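Local coordinates for NANS (YJHS), A 9-O-acetyl N-acetylneuraminic acid esterase (Escherichia coli O157:H7 EDL933, PDB 3PT5), which probably hydrolyses the 9-O-acetyl group of 9-O-acetyl-N-acetylneuraminic acid, a sialic acid of host mucosal sites on which the bacterium can grow, at residues A[21-27]-A[181-187]; A[133-138]-A[193-199]. All coordinates share one frame; numbering follows the deposited sequence.

Contact 1: residues A[21-27]-A[181-187]; sequences YYVLTVA and NKFLGVC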
loop_
_atom_site.group_PDB
_atom_site.type_symbol
_atom_site.label_atom_id
_atom_site.label_comp_id
_atom_site.label_asym_id
_atom_site.label_seq_id
_atom_site.Cartn_x
_atom_site.Cartn_y
_atom_site.Cartn_z
ATOM N N TYR A 21 17.517 8.109 2.648
ATOM C CA TYR A 21 16.439 7.336 2.002
ATOM C C TYR A 21 15.569 8.211 1.115
ATOM O O TYR A 21 15.323 9.372 1.414
ATOM C CB TYR A 21 15.524 6.653 3.033
ATOM C CG TYR A 21 16.239 5.553 3.816
ATOM C CD1 TYR A 21 16.243 4.262 3.333
ATOM C CD2 TYR A 21 16.905 5.825 5.022
ATOM C CE1 TYR A 21 16.889 3.247 3.992
ATOM C CE2 TYR A 21 17.567 4.787 5.715
ATOM C CZ TYR A 21 17.547 3.504 5.170
ATOM O OH TYR A 21 18.174 2.421 5.747
ATOM N N TYR A 22 15.112 7.611 0.021
ATOM C CA TYR A 22 14.008 8.145 -0.766
ATOM C C TYR A 22 12.776 7.525 -0.122
ATOM O O TYR A 22 12.697 6.323 0.008
ATOM C CB TYR A 22 14.097 7.671 -2.206
ATOM C CG TYR A 22 15.107 8.378 -3.082
ATOM C CD1 TYR A 22 14.716 8.946 -4.293
ATOM C CD2 TYR A 22 16.444 8.448 -2.738
ATOM C CE1 TYR A 22 15.631 9.577 -5.130
ATOM C CE2 TYR A 22 17.373 9.092 -3.573
ATOM C CZ TYR A 22 16.947 9.661 -4.766
ATOM O OH TYR A 22 17.850 10.303 -5.604
ATOM N N VAL A 23 11.848 8.373 0.281
ATOM C CA VAL A 23 10.710 8.000 1.122
ATOM C C VAL A 23 9.451 7.944 0.248
ATOM O O VAL A 23 9.185 8.858 -0.532
ATOM C CB VAL A 23 10.522 8.988 2.307
ATOM C CG1 VAL A 23 9.215 8.718 3.035
ATOM C CG2 VAL A 23 11.707 8.925 3.296
ATOM N N LEU A 24 8.708 6.836 0.353
ATOM C CA LEU A 24 7.432 6.702 -0.351
ATOM C C LEU A 24 6.402 6.230 0.669
ATOM O O LEU A 24 6.623 5.234 1.333
ATOM C CB LEU A 24 7.569 5.696 -1.497
ATOM C CG LEU A 24 6.417 5.518 -2.481
ATOM C CD1 LEU A 24 6.302 6.748 -3.425
ATOM C CD2 LEU A 24 6.629 4.242 -3.281
ATOM N N THR A 25 5.309 6.984 0.820
ATOM C CA THR A 25 4.210 6.585 1.704
ATOM C C THR A 25 3.217 5.745 0.903
ATOM O O THR A 25 2.947 6.039 -0.226
ATOM C CB THR A 25 3.513 7.820 2.284
ATOM O OG1 THR A 25 4.448 8.488 3.145
ATOM C CG2 THR A 25 2.286 7.436 3.114
ATOM N N VAL A 26 2.682 4.695 1.525
ATOM C CA VAL A 26 1.729 3.801 0.875
ATOM C C VAL A 26 0.517 3.784 1.768
ATOM O O VAL A 26 0.647 3.517 2.966
ATOM C CB VAL A 26 2.308 2.376 0.666
ATOM C CG1 VAL A 26 1.283 1.493 -0.040
ATOM C CG2 VAL A 26 3.569 2.475 -0.185
ATOM N N ALA A 27 -0.650 4.131 1.219
ATOM C CA ALA A 27 -1.830 4.281 2.075
ATOM C C ALA A 27 -3.113 3.923 1.327
ATOM O O ALA A 27 -3.133 3.792 0.079
ATOM C CB ALA A 27 -1.892 5.720 2.601
ATOM N N ASN A 181 16.797 12.845 3.771
ATOM C CA ASN A 181 15.763 12.013 3.176
ATOM C C ASN A 181 14.939 12.829 2.194
ATOM O O ASN A 181 14.715 14.020 2.413
ATOM C CB ASN A 181 14.887 11.382 4.256
ATOM C CG ASN A 181 15.583 10.239 4.989
ATOM O OD1 ASN A 181 16.687 9.800 4.634
ATOM N ND2 ASN A 181 14.907 9.720 6.003
ATOM N N LYS A 182 14.509 12.196 1.101
ATOM C CA LYS A 182 13.776 12.884 0.041
ATOM C C LYS A 182 12.420 12.205 -0.161
ATOM O O LYS A 182 12.372 10.996 -0.232
ATOM C CB LYS A 182 14.566 12.830 -1.262
ATOM C CG LYS A 182 15.907 13.625 -1.234
ATOM C CD LYS A 182 15.740 15.100 -0.882
ATOM C CE LYS A 182 17.098 15.840 -0.961
ATOM N NZ LYS A 182 16.957 17.252 -0.519
ATOM N N PHE A 183 11.340 12.981 -0.249
ATOM C CA PHE A 183 9.972 12.422 -0.356
ATOM C C PHE A 183 9.572 12.242 -1.820
ATOM O O PHE A 183 9.535 13.211 -2.587
ATOM C CB PHE A 183 8.972 13.344 0.354
ATOM C CG PHE A 183 7.595 12.742 0.574
ATOM C CD1 PHE A 183 7.417 11.489 1.182
ATOM C CD2 PHE A 183 6.469 13.454 0.171
ATOM C CE1 PHE A 183 6.138 10.972 1.389
ATOM C CE2 PHE A 183 5.183 12.938 0.367
ATOM C CZ PHE A 183 5.016 11.698 0.962
ATOM N N LEU A 184 9.180 11.026 -2.182
ATOM C CA LEU A 184 8.812 10.739 -3.566
ATOM C C LEU A 184 7.311 10.891 -3.801
ATOM O O LEU A 184 6.868 10.947 -4.952
ATOM C CB LEU A 184 9.226 9.326 -3.962
ATOM C CG LEU A 184 10.711 8.975 -4.134
ATOM C CD1 LEU A 184 10.865 7.465 -4.288
ATOM C CD2 LEU A 184 11.336 9.735 -5.331
ATOM N N GLY A 185 6.530 10.876 -2.718
ATOM C CA GLY A 185 5.074 11.005 -2.842
ATOM C C GLY A 185 4.329 9.896 -2.132
ATOM O O GLY A 185 4.908 9.169 -1.333
ATOM N N VAL A 186 3.014 9.846 -2.388
ATOM C CA VAL A 186 2.103 8.900 -1.749
ATOM C C VAL A 186 1.549 7.974 -2.821
ATOM O O VAL A 186 1.073 8.432 -3.846
ATOM C CB VAL A 186 0.922 9.635 -1.062
ATOM C CG1 VAL A 186 -0.095 8.658 -0.452
ATOM C CG2 VAL A 186 1.425 10.629 0.008
ATOM N N CYS A 187 1.627 6.675 -2.576
ATOM C CA CYS A 187 0.897 5.681 -3.358
ATOM C C CYS A 187 -0.378 5.393 -2.589
ATOM O O CYS A 187 -0.350 4.823 -1.513
ATOM C CB CYS A 187 1.721 4.392 -3.532
ATOM S SG CYS A 187 3.224 4.703 -4.488
#
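The amide oxygen OD1 of N181 takes the backbone N-H of Y21, 2.7 Å from OD1 to N, with the donor lifted 45° out of the carbonyl plane. With CG beside its own backbone N and anti to the carbonyl carbon (chi1 -75°), N181 runs alongside Y21, so that OD1 meets its N-H, while ND2 of the same amide bonds to A174 O on helix 162-176. From here the two strands run parallel. V23 bonds through both its N and its O: the N reaches K182 O, and the O receives L184 N at 2.7 Å.

The regular pairing is interrupted at L184 and G185, where one extra residue enters strand 182-189; V23 pairs with F183 but T25 with V186, the signature of a beta bulge. L184, in near-helical backbone angles, turns its CB toward strand 20-28, and its CD2 lies 3.6 Å from Y22 CD1, at the edge of the tyrosine ring. G185 N lies over the centre of the F183 ring, 3.7 Å above its plane; the residue has a positive phi, and its O accepts T25 N. Beyond the bulge, C187 N bonds to T25 O and C187 O receives A27 N.

On the face carrying V23, T25 and F183, the phenyl ring presents its edge, with CE1 3.5 Å from T25 OG1; that hydroxyl is hydrogen-bonded to T171 OG1 of helix 162-176. On the other face L24, its CG anti to the backbone N (chi1 -172°), lays CD2 3.6 Å from C187 SG, and both side chains touch I330 of helix 315-335. Helices thus pack on both faces of this central parallel strand pair, the three-layer alpha/beta/alpha architecture of SGNH hydrolases.

Contact 2: residues A[133-138]-A[193-199]; sequences GSAFTA and FDLMTSD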
loop_
_atom_site.group_PDB
_atom_site.type_symbol
_atom_site.label_atom_id
_atom_site.label_comp_id
_atom_site.label_asym_id
_atom_site.label_seq_id
_atom_site.Cartn_x
_atom_site.Cartn_y
_atom_site.Cartn_z
ATOM N N GLY A 133 -10.712 -2.388 4.578
ATOM C CA GLY A 133 -12.084 -2.042 4.934
ATOM C C GLY A 133 -12.229 -0.669 5.545
ATOM O O GLY A 133 -13.107 -0.441 6.392
ATOM N N SER A 134 -11.368 0.240 5.124
ATOM C CA SER A 134 -11.421 1.621 5.576
ATOM C C SER A 134 -12.115 2.482 4.514
ATOM O O SER A 134 -12.186 2.122 3.321
ATOM C CB SER A 134 -10.007 2.124 5.925
ATOM O OG SER A 134 -9.183 2.082 4.777
ATOM N N ALA A 135 -12.658 3.617 4.948
ATOM C CA ALA A 135 -13.486 4.432 4.057
ATOM C C ALA A 135 -13.632 5.847 4.575
ATOM O O ALA A 135 -13.334 6.096 5.719
ATOM C CB ALA A 135 -14.870 3.810 3.915
ATOM N N PHE A 136 -14.136 6.730 3.722
ATOM C CA PHE A 136 -14.495 8.079 4.166
ATOM C C PHE A 136 -15.906 8.167 4.689
ATOM O O PHE A 136 -16.200 9.047 5.512
ATOM C CB PHE A 136 -14.327 9.085 3.031
ATOM C CG PHE A 136 -12.885 9.399 2.721
ATOM C CD1 PHE A 136 -12.179 10.373 3.443
ATOM C CD2 PHE A 136 -12.212 8.694 1.722
ATOM C CE1 PHE A 136 -10.843 10.650 3.144
ATOM C CE2 PHE A 136 -10.859 8.958 1.424
ATOM C CZ PHE A 136 -10.177 9.946 2.139
ATOM N N THR A 137 -16.772 7.278 4.206
ATOM C CA THR A 137 -18.210 7.379 4.510
ATOM C C THR A 137 -18.768 6.312 5.459
ATOM O O THR A 137 -19.987 6.261 5.716
ATOM C CB THR A 137 -19.064 7.513 3.208
ATOM O OG1 THR A 137 -19.063 6.282 2.452
ATOM C CG2 THR A 137 -18.549 8.648 2.328
ATOM N N ALA A 138 -17.886 5.443 5.960
ATOM C CA ALA A 138 -18.260 4.376 6.881
ATOM C C ALA A 138 -17.016 3.910 7.591
ATOM O O ALA A 138 -15.904 4.026 7.060
ATOM C CB ALA A 138 -18.883 3.226 6.128
ATOM N N PHE A 193 -14.760 0.580 -0.558
ATOM C CA PHE A 193 -15.919 0.528 0.376
ATOM C C PHE A 193 -16.842 1.713 0.183
ATOM O O PHE A 193 -18.071 1.595 0.336
ATOM C CB PHE A 193 -15.476 0.397 1.831
ATOM C CG PHE A 193 -15.269 -1.023 2.262
ATOM C CD1 PHE A 193 -14.853 -1.993 1.349
ATOM C CD2 PHE A 193 -15.497 -1.400 3.580
ATOM C CE1 PHE A 193 -14.670 -3.300 1.740
ATOM C CE2 PHE A 193 -15.323 -2.719 3.971
ATOM C CZ PHE A 193 -14.917 -3.663 3.064
ATOM N N ASP A 194 -16.269 2.845 -0.174
ATOM C CA ASP A 194 -17.094 4.039 -0.447
ATOM C C ASP A 194 -17.999 3.869 -1.676
ATOM O O ASP A 194 -19.049 4.505 -1.757
ATOM C CB ASP A 194 -16.238 5.304 -0.542
ATOM C CG ASP A 194 -15.723 5.759 0.820
ATOM O OD1 ASP A 194 -16.550 5.957 1.749
ATOM O OD2 ASP A 194 -14.501 5.938 0.976
ATOM N N LEU A 195 -17.615 3.003 -2.607
ATOM C CA LEU A 195 -18.455 2.701 -3.765
ATOM C C LEU A 195 -19.806 2.134 -3.379
ATOM O O LEU A 195 -20.769 2.235 -4.138
ATOM C CB LEU A 195 -17.794 1.674 -4.672
ATOM C CG LEU A 195 -16.475 2.022 -5.332
ATOM C CD1 LEU A 195 -15.901 0.760 -5.990
ATOM C CD2 LEU A 195 -16.691 3.096 -6.350
ATOM N N MET A 196 -19.864 1.489 -2.219
ATOM C CA MET A 196 -21.048 0.756 -1.787
ATOM C C MET A 196 -22.056 1.593 -1.033
ATOM O O MET A 196 -23.201 1.172 -0.883
ATOM C CB MET A 196 -20.630 -0.416 -0.893
ATOM C CG MET A 196 -19.829 -1.445 -1.635
ATOM S SD MET A 196 -19.606 -2.918 -0.637
ATOM C CE MET A 196 -18.194 -2.484 0.301
ATOM N N THR A 197 -21.617 2.741 -0.499
ATOM C CA THR A 197 -22.472 3.483 0.441
ATOM C C THR A 197 -23.408 4.427 -0.313
ATOM O O THR A 197 -23.147 4.807 -1.463
ATOM C CB THR A 197 -21.689 4.268 1.549
ATOM O OG1 THR A 197 -21.126 5.455 0.988
ATOM C CG2 THR A 197 -20.581 3.437 2.175
ATOM N N SER A 198 -24.502 4.797 0.340
ATOM C CA SER A 198 -25.463 5.714 -0.283
ATOM C C SER A 198 -24.834 7.111 -0.380
ATOM O O SER A 198 -25.261 7.942 -1.193
ATOM C CB SER A 198 -26.782 5.751 0.502
ATOM O OG SER A 198 -26.587 6.328 1.775
ATOM N N ASP A 199 -23.805 7.347 0.422
ATOM C CA ASP A 199 -23.085 8.627 0.421
ATOM C C ASP A 199 -21.796 8.650 -0.436
ATOM O O ASP A 199 -20.896 9.458 -0.193
ATOM C CB ASP A 199 -22.792 9.032 1.862
ATOM C CG ASP A 199 -22.440 10.497 1.993
ATOM O OD1 ASP A 199 -23.030 11.337 1.268
ATOM O OD2 ASP A 199 -21.548 10.797 2.813
#
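Three hydrogen bonds from the loop 133-138 converge on the carboxylate of D194. OD2 accepts F136 N through its syn lone pair, an almost straight bond of 2.9 Å with an N-H...O angle of 178°. OD1 takes two donors: T137 N on its syn side at 2.8 Å, a more bent bond, and T137 OG1 on its anti side at 2.6 Å. Neighbouring backbone amides therefore grip the two oxygens and fix the rotation of the group.

The T137 hydroxyl sits between its own backbone N and carbonyl carbon (chi1 70°), which lets it give its proton to D194 while accepting T197 OG1 at 2.7 Å. The result is a chain of hydrogen bonds from T197 through T137 to D194. T137 CG2 meanwhile rests against D199 O, and OD2 of D199 is bonded to S202 OG. At the other end of the contact, G133 CA lies over one face of the F193 ring, 3.8 Å from its centroid in a CH-pi contact, and M196 CE occupies the opposite face. A135 CB packs against F193 CB between these two ends.

Further out, Q190 NE2 gives D194 OD2 a second bond, and R156 NH1 holds F136 O. The F136 ring, with D194 OD2 near its edge, meets H203 edge-to-face and touches H206 and M210. The loop following strand 122-130 is in this way joined to the one following strand 182-189, beside the start of helix 203-218, with helix 247-253 touching D194 through I253 and helix 240-245 meeting M196 through W242.

How the contacts relate
Strand 20-28 enters the sheet first, and its partner in contact 1 arrives only after a long excursion of 153 residues. Within that excursion the chain forms strand 122-130, which flanks strand 20-28 on its other edge, and then the loop 133-138. Helix 162-176 follows and leads into strand 182-189, closing contact 1; the loop beyond that strand then closes contact 2. The segments alternate along the chain, so the two closures cross. Their centres lie about 26 Å apart and they do not touch. Contact 1 joins central strands of the sheet, whereas contact 2 ties together the loops that follow two of its parallel strands.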